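Local coordinates for protein similar to yteR (Bacilus subtilis) (Clostridium acetobutylicum, PDB 4WU0) that probably hydrolyses unsaturated rhamnogalacturonan fragments derived from pectin, as a family 105 glycoside hydrolase related to YteR, at residues T30-A35 / G80-T85; N115-K120 / T156-I161; Q126-G131 / Y175-E180. All blocks are in the same frame, centred on the assembly; numbering follows the deposited sequence.

Interaction 1 of 3, residues T30-A35 / G80-T85; sequences TLDGIA and GKILIT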
loop_
_atom_site.group_PDB
_atom_site.type_symbol
_atom_site.label_atom_id
_atom_site.label_comp_id
_atom_site.label_asym_id
_atom_site.label_seq_id
_atom_site.Cartn_x
_atom_site.Cartn_y
_atom_site.Cartn_z
ATOM N N THR A 30 -0.518 -8.003 -4.755
ATOM C CA THR A 30 0.089 -9.322 -4.648
ATOM C C THR A 30 0.771 -9.675 -5.968
ATOM O O THR A 30 1.877 -10.216 -5.985
ATOM C CB THR A 30 -0.961 -10.366 -4.244
ATOM O OG1 THR A 30 -1.418 -10.076 -2.917
ATOM C CG2 THR A 30 -0.395 -11.774 -4.268
ATOM N N LEU A 31 0.120 -9.359 -7.086
ATOM C CA LEU A 31 0.729 -9.606 -8.367
ATOM C C LEU A 31 1.995 -8.764 -8.593
ATOM O O LEU A 31 2.939 -9.225 -9.253
ATOM C CB LEU A 31 -0.271 -9.371 -9.510
ATOM C CG LEU A 31 -1.452 -10.337 -9.543
ATOM C CD1 LEU A 31 -2.376 -9.980 -10.706
ATOM C CD2 LEU A 31 -1.004 -11.789 -9.662
ATOM N N ASP A 32 2.004 -7.538 -8.063
ATOM C CA ASP A 32 3.179 -6.672 -8.139
ATOM C C ASP A 32 4.363 -7.354 -7.415
ATOM O O ASP A 32 5.506 -7.237 -7.836
ATOM C CB ASP A 32 2.884 -5.296 -7.501
ATOM C CG ASP A 32 1.957 -4.394 -8.354
ATOM O OD1 ASP A 32 1.920 -4.563 -9.585
ATOM O OD2 ASP A 32 1.278 -3.477 -7.804
ATOM N N GLY A 33 4.083 -8.045 -6.309
ATOM C CA GLY A 33 5.105 -8.821 -5.627
ATOM C C GLY A 33 5.568 -10.005 -6.461
ATOM O O GLY A 33 6.760 -10.295 -6.559
ATOM N N ILE A 34 4.626 -10.706 -7.071
ATOM C CA ILE A 34 4.968 -11.845 -7.920
ATOM C C ILE A 34 5.788 -11.378 -9.134
ATOM O O ILE A 34 6.661 -12.082 -9.624
ATOM C CB ILE A 34 3.710 -12.655 -8.307
ATOM C CG1 ILE A 34 3.136 -13.311 -7.040
ATOM C CG2 ILE A 34 4.058 -13.726 -9.342
ATOM C CD1 ILE A 34 1.813 -14.007 -7.231
ATOM N N ALA A 35 5.520 -10.169 -9.609
ATOM C CA ALA A 35 6.265 -9.643 -10.740
ATOM C C ALA A 35 7.744 -9.462 -10.404
ATOM O O ALA A 35 8.592 -9.607 -11.280
ATOM C CB ALA A 35 5.664 -8.350 -11.246
ATOM N N GLY A 80 -4.098 -0.703 -11.729
ATOM C CA GLY A 80 -3.431 -0.162 -12.884
ATOM C C GLY A 80 -1.917 -0.354 -12.860
ATOM O O GLY A 80 -1.266 -0.382 -13.900
ATOM N N LYS A 81 -1.326 -0.445 -11.677
ATOM C CA LYS A 81 0.115 -0.628 -11.584
ATOM C C LYS A 81 0.549 -1.936 -12.227
ATOM O O LYS A 81 1.479 -1.944 -13.034
ATOM C CB LYS A 81 0.574 -0.579 -10.141
ATOM C CG LYS A 81 0.252 0.728 -9.448
ATOM C CD LYS A 81 0.442 0.570 -7.964
ATOM C CE LYS A 81 0.147 1.838 -7.204
ATOM N NZ LYS A 81 0.351 1.601 -5.736
ATOM N N ILE A 82 -0.100 -3.054 -11.884
ATOM C CA ILE A 82 0.251 -4.299 -12.568
ATOM C C ILE A 82 -0.034 -4.227 -14.069
ATOM O O ILE A 82 0.669 -4.862 -14.861
ATOM C CB ILE A 82 -0.380 -5.548 -11.904
ATOM C CG1 ILE A 82 0.264 -6.842 -12.434
ATOM C CG2 ILE A 82 -1.873 -5.579 -12.046
ATOM C CD1 ILE A 82 1.717 -7.083 -11.979
ATOM N N LEU A 83 -1.063 -3.485 -14.476
ATOM C CA LEU A 83 -1.336 -3.322 -15.899
ATOM C C LEU A 83 -0.194 -2.610 -16.637
ATOM O O LEU A 83 0.112 -2.961 -17.782
ATOM C CB LEU A 83 -2.653 -2.587 -16.137
ATOM C CG LEU A 83 -3.929 -3.300 -15.679
ATOM C CD1 LEU A 83 -5.141 -2.394 -15.930
ATOM C CD2 LEU A 83 -4.102 -4.610 -16.411
ATOM N N ILE A 84 0.443 -1.631 -15.991
ATOM C CA ILE A 84 1.625 -0.999 -16.567
ATOM C C ILE A 84 2.710 -2.032 -16.786
ATOM O O ILE A 84 3.338 -2.082 -17.854
ATOM C CB ILE A 84 2.119 0.185 -15.716
ATOM C CG1 ILE A 84 1.060 1.279 -15.715
ATOM C CG2 ILE A 84 3.438 0.751 -16.257
ATOM C CD1 ILE A 84 1.314 2.397 -14.717
ATOM N N THR A 85 2.940 -2.855 -15.769
ATOM C CA THR A 85 3.962 -3.881 -15.843
ATOM C C THR A 85 3.660 -4.854 -16.980
ATOM O O THR A 85 4.546 -5.201 -17.767
ATOM C CB THR A 85 4.037 -4.594 -14.494
ATOM O OG1 THR A 85 4.468 -3.641 -13.512
ATOM C CG2 THR A 85 4.990 -5.783 -14.535
HETATM O O HOH W 1 -1.292 -3.327 -9.188
HETATM O O HOH W 2 4.127 -4.067 -10.910
#

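Interaction 2 of 3, residues N115-K120 / T156-I161; sequences NVFWHK and THQFII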
loop_
_atom_site.group_PDB
_atom_site.type_symbol
_atom_site.label_atom_id
_atom_site.label_comp_id
_atom_site.label_asym_id
_atom_site.label_seq_id
_atom_site.Cartn_x
_atom_site.Cartn_y
_atom_site.Cartn_z
ATOM N N ASN A 115 -7.353 20.153 -3.224
ATOM C CA ASN A 115 -7.075 19.377 -4.435
ATOM C C ASN A 115 -6.545 17.973 -4.227
ATOM O O ASN A 115 -5.885 17.407 -5.109
ATOM C CB ASN A 115 -6.178 20.172 -5.404
ATOM C CG ASN A 115 -6.992 21.054 -6.321
ATOM O OD1 ASN A 115 -7.935 20.585 -6.957
ATOM N ND2 ASN A 115 -6.669 22.352 -6.355
ATOM N N VAL A 116 -6.885 17.367 -3.091
ATOM C CA VAL A 116 -6.560 15.966 -2.845
ATOM C C VAL A 116 -7.767 15.106 -3.212
ATOM O O VAL A 116 -8.902 15.456 -2.900
ATOM C CB VAL A 116 -6.181 15.734 -1.371
ATOM C CG1 VAL A 116 -5.798 14.306 -1.126
ATOM C CG2 VAL A 116 -5.061 16.701 -0.955
ATOM N N PHE A 117 -7.539 13.995 -3.893
ATOM C CA PHE A 117 -8.633 13.073 -4.209
ATOM C C PHE A 117 -9.405 12.660 -2.936
ATOM O O PHE A 117 -8.808 12.214 -1.941
ATOM C CB PHE A 117 -8.084 11.784 -4.827
ATOM C CG PHE A 117 -7.350 11.962 -6.141
ATOM C CD1 PHE A 117 -7.885 12.720 -7.173
ATOM C CD2 PHE A 117 -6.148 11.310 -6.352
ATOM C CE1 PHE A 117 -7.205 12.849 -8.388
ATOM C CE2 PHE A 117 -5.471 11.418 -7.551
ATOM C CZ PHE A 117 -5.999 12.190 -8.571
ATOM N N TRP A 118 -10.721 12.753 -2.988
ATOM C CA TRP A 118 -11.559 12.061 -2.026
ATOM C C TRP A 118 -11.262 10.555 -2.084
ATOM O O TRP A 118 -11.034 9.987 -3.147
ATOM C CB TRP A 118 -13.036 12.201 -2.372
ATOM C CG TRP A 118 -13.631 13.554 -2.235
ATOM C CD1 TRP A 118 -13.012 14.706 -1.823
ATOM C CD2 TRP A 118 -14.995 13.900 -2.486
ATOM N NE1 TRP A 118 -13.913 15.746 -1.810
ATOM C CE2 TRP A 118 -15.134 15.283 -2.233
ATOM C CE3 TRP A 118 -16.110 13.176 -2.927
ATOM C CZ2 TRP A 118 -16.347 15.945 -2.370
ATOM C CZ3 TRP A 118 -17.317 13.838 -3.077
ATOM C CH2 TRP A 118 -17.425 15.212 -2.806
ATOM N N HIS A 119 -11.296 9.908 -0.936
ATOM C CA HIS A 119 -11.057 8.475 -0.897
ATOM C C HIS A 119 -12.064 7.704 -1.796
ATOM O O HIS A 119 -11.670 6.821 -2.590
ATOM C CB HIS A 119 -11.118 7.973 0.533
ATOM C CG HIS A 119 -10.596 6.588 0.657
ATOM N ND1 HIS A 119 -9.298 6.275 0.313
ATOM C CD2 HIS A 119 -11.196 5.426 1.001
ATOM C CE1 HIS A 119 -9.119 4.974 0.451
ATOM N NE2 HIS A 119 -10.253 4.440 0.869
ATOM N N LYS A 120 -13.351 8.028 -1.683
ATOM C CA LYS A 120 -14.366 7.486 -2.575
ATOM C C LYS A 120 -15.497 8.502 -2.676
ATOM O O LYS A 120 -15.656 9.356 -1.797
ATOM C CB LYS A 120 -14.995 6.178 -2.067
ATOM C CG LYS A 120 -14.020 5.059 -1.728
ATOM C CD LYS A 120 -14.759 3.773 -1.345
ATOM C CE LYS A 120 -13.782 2.689 -0.918
ATOM N NZ LYS A 120 -14.503 1.446 -0.573
ATOM N N THR A 156 2.598 15.252 -6.173
ATOM C CA THR A 156 3.399 15.592 -5.003
ATOM C C THR A 156 2.619 16.483 -4.037
ATOM O O THR A 156 2.710 16.330 -2.826
ATOM C CB THR A 156 4.747 16.240 -5.377
ATOM O OG1 THR A 156 4.546 17.410 -6.170
ATOM C CG2 THR A 156 5.591 15.254 -6.158
ATOM N N HIS A 157 1.851 17.418 -4.573
ATOM C CA HIS A 157 1.000 18.278 -3.740
ATOM C C HIS A 157 0.062 17.433 -2.877
ATOM O O HIS A 157 -0.184 17.749 -1.699
ATOM C CB HIS A 157 0.190 19.203 -4.648
ATOM C CG HIS A 157 -0.729 20.132 -3.918
ATOM N ND1 HIS A 157 -0.285 21.250 -3.243
ATOM C CD2 HIS A 157 -2.075 20.110 -3.767
ATOM C CE1 HIS A 157 -1.319 21.885 -2.721
ATOM N NE2 HIS A 157 -2.415 21.210 -3.020
ATOM N N GLN A 158 -0.449 16.337 -3.428
ATOM C CA GLN A 158 -1.346 15.486 -2.646
ATOM C C GLN A 158 -0.637 14.846 -1.458
ATOM O O GLN A 158 -1.190 14.777 -0.363
ATOM C CB GLN A 158 -1.992 14.430 -3.522
ATOM C CG GLN A 158 -2.840 15.089 -4.605
ATOM C CD GLN A 158 -3.941 14.216 -5.103
ATOM O OE1 GLN A 158 -4.639 13.560 -4.318
ATOM N NE2 GLN A 158 -4.112 14.192 -6.426
ATOM N N PHE A 159 0.600 14.403 -1.652
ATOM C CA PHE A 159 1.381 13.889 -0.532
ATOM C C PHE A 159 1.653 14.938 0.524
ATOM O O PHE A 159 1.592 14.647 1.719
ATOM C CB PHE A 159 2.723 13.322 -1.009
ATOM C CG PHE A 159 2.606 11.950 -1.591
ATOM C CD1 PHE A 159 2.672 10.847 -0.778
ATOM C CD2 PHE A 159 2.380 11.769 -2.946
ATOM C CE1 PHE A 159 2.545 9.573 -1.292
ATOM C CE2 PHE A 159 2.248 10.498 -3.479
ATOM C CZ PHE A 159 2.331 9.397 -2.654
ATOM N N ILE A 160 1.983 16.152 0.083
ATOM C CA ILE A 160 2.341 17.225 1.001
ATOM C C ILE A 160 1.143 17.683 1.838
ATOM O O ILE A 160 1.263 17.901 3.031
ATOM C CB ILE A 160 2.957 18.393 0.221
ATOM C CG1 ILE A 160 4.344 17.984 -0.274
ATOM C CG2 ILE A 160 3.061 19.651 1.073
ATOM C CD1 ILE A 160 4.937 18.878 -1.359
ATOM N N ILE A 161 -0.000 17.830 1.197
ATOM C CA ILE A 161 -1.217 18.243 1.892
ATOM C C ILE A 161 -1.670 17.138 2.846
ATOM O O ILE A 161 -2.164 17.418 3.933
ATOM C CB ILE A 161 -2.328 18.584 0.890
ATOM C CG1 ILE A 161 -1.959 19.816 0.069
ATOM C CG2 ILE A 161 -3.676 18.803 1.599
ATOM C CD1 ILE A 161 -1.733 21.069 0.866
#

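Interaction 3 of 3, residues Q126-G131 / Y175-E180; sequences QIWLDG and YHAYDE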
loop_
_atom_site.group_PDB
_atom_site.type_symbol
_atom_site.label_atom_id
_atom_site.label_comp_id
_atom_site.label_asym_id
_atom_site.label_seq_id
_atom_site.Cartn_x
_atom_site.Cartn_y
_atom_site.Cartn_z
ATOM N N GLN A 126 -13.123 13.349 2.361
ATOM C CA GLN A 126 -12.254 12.521 3.203
ATOM C C GLN A 126 -10.954 12.136 2.514
ATOM O O GLN A 126 -10.948 11.733 1.355
ATOM C CB GLN A 126 -12.981 11.254 3.648
ATOM C CG GLN A 126 -14.174 11.550 4.525
ATOM C CD GLN A 126 -14.987 10.334 4.874
ATOM O OE1 GLN A 126 -14.452 9.228 5.064
ATOM N NE2 GLN A 126 -16.304 10.520 4.951
ATOM N N ILE A 127 -9.854 12.251 3.253
ATOM C CA ILE A 127 -8.567 11.745 2.818
ATOM C C ILE A 127 -8.212 10.599 3.753
ATOM O O ILE A 127 -8.095 10.805 4.954
ATOM C CB ILE A 127 -7.455 12.795 2.913
ATOM C CG1 ILE A 127 -7.801 14.014 2.046
ATOM C CG2 ILE A 127 -6.115 12.176 2.482
ATOM C CD1 ILE A 127 -6.894 15.212 2.273
ATOM N N TRP A 128 -8.048 9.394 3.218
ATOM C CA TRP A 128 -7.517 8.270 3.997
ATOM C C TRP A 128 -6.120 7.940 3.486
ATOM O O TRP A 128 -5.860 8.015 2.269
ATOM C CB TRP A 128 -8.354 7.001 3.850
ATOM C CG TRP A 128 -9.832 7.062 4.152
ATOM C CD1 TRP A 128 -10.643 8.165 4.248
ATOM C CD2 TRP A 128 -10.678 5.924 4.353
ATOM N NE1 TRP A 128 -11.942 7.766 4.508
ATOM C CE2 TRP A 128 -11.986 6.399 4.571
ATOM C CE3 TRP A 128 -10.451 4.546 4.365
ATOM C CZ2 TRP A 128 -13.061 5.543 4.803
ATOM C CZ3 TRP A 128 -11.510 3.706 4.599
ATOM C CH2 TRP A 128 -12.802 4.198 4.811
ATOM N N LEU A 129 -5.215 7.591 4.397
ATOM C CA LEU A 129 -3.832 7.319 3.993
ATOM C C LEU A 129 -3.784 6.249 2.903
ATOM O O LEU A 129 -2.951 6.343 1.982
ATOM C CB LEU A 129 -2.978 6.865 5.184
ATOM C CG LEU A 129 -2.647 7.901 6.260
ATOM C CD1 LEU A 129 -1.775 7.325 7.326
ATOM C CD2 LEU A 129 -1.990 9.121 5.622
ATOM N N ASP A 130 -4.629 5.220 3.022
ATOM C CA ASP A 130 -4.668 4.140 2.044
ATOM C C ASP A 130 -4.684 4.684 0.617
ATOM O O ASP A 130 -4.037 4.126 -0.263
ATOM C CB ASP A 130 -5.924 3.233 2.188
ATOM C CG ASP A 130 -6.240 2.809 3.608
ATOM O OD1 ASP A 130 -6.153 3.623 4.525
ATOM O OD2 ASP A 130 -6.622 1.629 3.800
ATOM N N GLY A 131 -5.465 5.742 0.373
ATOM C CA GLY A 131 -5.667 6.270 -0.960
ATOM C C GLY A 131 -4.441 6.832 -1.641
ATOM O O GLY A 131 -4.372 6.876 -2.864
ATOM N N TYR A 175 -2.517 9.886 11.338
ATOM C CA TYR A 175 -3.773 9.205 11.581
ATOM C C TYR A 175 -4.298 8.577 10.300
ATOM O O TYR A 175 -3.988 9.014 9.199
ATOM C CB TYR A 175 -4.807 10.180 12.134
ATOM C CG TYR A 175 -4.447 10.755 13.468
ATOM C CD1 TYR A 175 -4.770 10.095 14.637
ATOM C CD2 TYR A 175 -3.776 11.964 13.562
ATOM C CE1 TYR A 175 -4.430 10.629 15.874
ATOM C CE2 TYR A 175 -3.429 12.486 14.789
ATOM C CZ TYR A 175 -3.760 11.812 15.932
ATOM O OH TYR A 175 -3.429 12.341 17.155
ATOM N N HIS A 176 -5.140 7.565 10.461
ATOM C CA HIS A 176 -5.683 6.793 9.351
ATOM C C HIS A 176 -6.444 7.685 8.341
ATOM O O HIS A 176 -6.241 7.583 7.135
ATOM C CB HIS A 176 -6.604 5.734 9.941
ATOM C CG HIS A 176 -7.180 4.763 8.956
ATOM N ND1 HIS A 176 -7.994 3.724 9.356
ATOM C CD2 HIS A 176 -7.084 4.667 7.611
ATOM C CE1 HIS A 176 -8.377 3.037 8.298
ATOM N NE2 HIS A 176 -7.824 3.572 7.230
ATOM N N ALA A 177 -7.285 8.584 8.845
ATOM C CA ALA A 177 -8.148 9.374 7.977
ATOM C C ALA A 177 -8.471 10.749 8.538
ATOM O O ALA A 177 -8.328 11.015 9.745
ATOM C CB ALA A 177 -9.451 8.623 7.712
ATOM N N TYR A 178 -8.970 11.587 7.629
ATOM C CA TYR A 178 -9.256 12.998 7.850
ATOM C C TYR A 178 -10.547 13.326 7.107
ATOM O O TYR A 178 -10.686 12.960 5.944
ATOM C CB TYR A 178 -8.101 13.827 7.276
ATOM C CG TYR A 178 -8.329 15.307 7.148
ATOM C CD1 TYR A 178 -8.545 16.103 8.261
ATOM C CD2 TYR A 178 -8.296 15.920 5.901
ATOM C CE1 TYR A 178 -8.742 17.474 8.136
ATOM C CE2 TYR A 178 -8.481 17.289 5.770
ATOM C CZ TYR A 178 -8.697 18.057 6.889
ATOM O OH TYR A 178 -8.880 19.421 6.746
ATOM N N ASP A 179 -11.484 13.998 7.776
ATOM C CA ASP A 179 -12.696 14.504 7.148
ATOM C C ASP A 179 -12.640 16.031 7.164
ATOM O O ASP A 179 -12.840 16.662 8.194
ATOM C CB ASP A 179 -13.944 14.051 7.901
ATOM C CG ASP A 179 -15.223 14.487 7.223
ATOM O OD1 ASP A 179 -15.160 15.197 6.204
ATOM O OD2 ASP A 179 -16.305 14.135 7.717
ATOM N N GLU A 180 -12.371 16.615 6.010
ATOM C CA GLU A 180 -12.245 18.064 5.884
ATOM C C GLU A 180 -13.513 18.783 6.342
ATOM O O GLU A 180 -13.459 19.916 6.825
ATOM C CB GLU A 180 -11.955 18.370 4.416
ATOM C CG GLU A 180 -11.967 19.784 4.012
ATOM C CD GLU A 180 -11.395 19.922 2.633
ATOM O OE1 GLU A 180 -12.172 19.883 1.643
ATOM O OE2 GLU A 180 -10.157 20.019 2.557
HETATM O O HOH W 3 -17.569 13.274 5.094
HETATM O O HOH W 4 -8.852 1.738 5.315
#

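Interaction 1 of 3, residues T30-A35 / G80-T85
Two first torsions bring this helix pair together. Asp32 holds CG anti to its carbonyl carbon (chi1 -73°), which carries the carboxylate across to the other helix. Ile82 sets CG1 anti to its backbone N (chi1 -167°), so that its longer branch reaches back toward segment 30-35. That branch packs against Leu31, with Ile82 CG1 3.9 Å from Leu31 CB, and Ile82 CD1 ends 3.7 Å from the carbonyl oxygen Leu31 O. Asp32 crosses Ile82 obliquely, its OD1 resting 3.4 Å from Ile82 CB.

The polar link runs through two waters, one for each carboxylate oxygen. Water 1 donates to Asp32 OD2 at 2.9 Å, and it accepts from the backbone Ile82 N at 3.0 Å. Water 2 donates to Asp32 OD1 at 2.6 Å and is also bonded to Thr85 OG1 at 2.7 Å. Since Ile82 N lies in the first turn of helix 80-90, the dipole of that helix end would probably favour the charged carboxylate. The ammonium of Lys81 instead bonds Asn78 and Tyr133 O.

The two helical segments run roughly parallel, at 29°, with axes 9.4 Å apart, consistent with the (alpha/alpha)6 barrel of this family of glycoside hydrolases. Helix 44-54 packs on Leu31 and Ile82, helices 93-108 and 129-146 flank segment 80-85, and helix 345-360 meets Thr30 and Ile34.

Interaction 2 of 3, residues N115-K120 / T156-I161
Gln158 and Phe117 meet at about a right angle, and their mutual orientation defines the contact. The extended side chain of Gln158 leaves helix 152-166 and brings its amide over one face of the Phe117 ring, the two planes standing 71° apart. NE2 of Gln158 is the atom on the ring, 3.3 Å above the Phe117 plane and displaced toward the rim, where it lies 3.3 Å from Phe117 CE2. The amide therefore stands steeply over the aromatic ring and does not stack flat on it.

The oxygen of the same amide accepts a hydrogen bond from the backbone. Phe117 N donates to Gln158 OE1 at 3.0 Å with a nearly straight N-H...O angle of 164°, but the donor sits above the carbonyl plane, 48° out of it. With NE2 also bonded to Asp154 OD1, both ends of the amide are engaged, which fixes its rotation. The side chains of Val116 and Gln158 lie alongside each other but run opposite ways, and Val116 CG1 comes 3.5 Å from Gln158 OE1. The second methyl of Val116 makes the apolar part of the contact, its CG2 lying 3.6 Å from Ile161 CG2. On the same helix Ile161 CG1 lies over a face of the His157 ring, 3.4 Å above its plane. His157 in turn reaches Asn115, with CD2 4.4 Å from Asn115 CB, while its NE2 is bonded to Glu114 O.

Structurally, this is an irregular loop between helix 93-108 and strand 126-128 tied to the flank of helix 152-166. From that helix Phe159 points away from the loop, packing among helices 129-146, 199-215 and 223-240.

Interaction 3 of 3, residues Q126-G131 / Y175-E180
Three backbone hydrogen bonds join the two segments as a short antiparallel pair. Ile127 and Tyr178 form the hydrogen-bonded pair, Ile127 N donating to Tyr178 O at 2.9 Å and Tyr178 N returning the bond to Ile127 O, also at 2.9 Å. Two residues on, Leu129 N meets His176 O at 2.9 Å, nearly along the C=O axis and almost straight at 170°.

On the face bearing Gln126, Trp128, Ala177 and Asp179, Trp128 NE1 donates to Gln126 OE1 at 3.0 Å. The acceptor lies in the indole plane and offers a lone pair, which fixes the indole's rotation; Ala177 CB makes a CH-pi contact over the five-membered ring, 3.7 Å from Trp128 CD1. Water 3 accepts from Gln126 NE2 and donates to Asp179 OD2. Gln126 NE2 is also bonded to Glu184 OE2; Asp179 OD1 is bonded to Ser181 OG, and OD2 to the backbone N of Thr183 and Glu184.

His176 NE2 makes a weak, bent bond (122°) to Asp130 OD1 at 3.2 Å. Water 4 bridges the same pair, donating to Asp130 OD2 at 2.7 Å and lying 2.8 Å from His176 NE2; His176 ND1 is bonded to Tyr335 OH, so both ring nitrogens have polar partners.

In this two-stranded antiparallel sheet strand 126-128 leads straight into helix 129-146; helix 152-166 packs on Ile127, Leu129 and Tyr178, helix 199-215 on Leu129, Asp130 and His176.

From the N terminus, interaction 1 comes first, closing a loop of 44 residues between helices 25-41 and 80-90 before either of the others opens. Interactions 2 and 3 then cross: segment 126-131 follows 115-120, and 156-161 precedes 175-180, so their loops of 35 and 43 residues interlock. They also touch, their centres 9 Å apart, through a probable hydrogen bond from His119 N to Gln126 O, the stacked His119 and Trp128 rings, and Val116 packed on Ile127. Together they bind a loop, helix 152-166 and the two-stranded sheet, while interaction 1 stands separately, about 7 Å from interaction 3 at the nearest atoms.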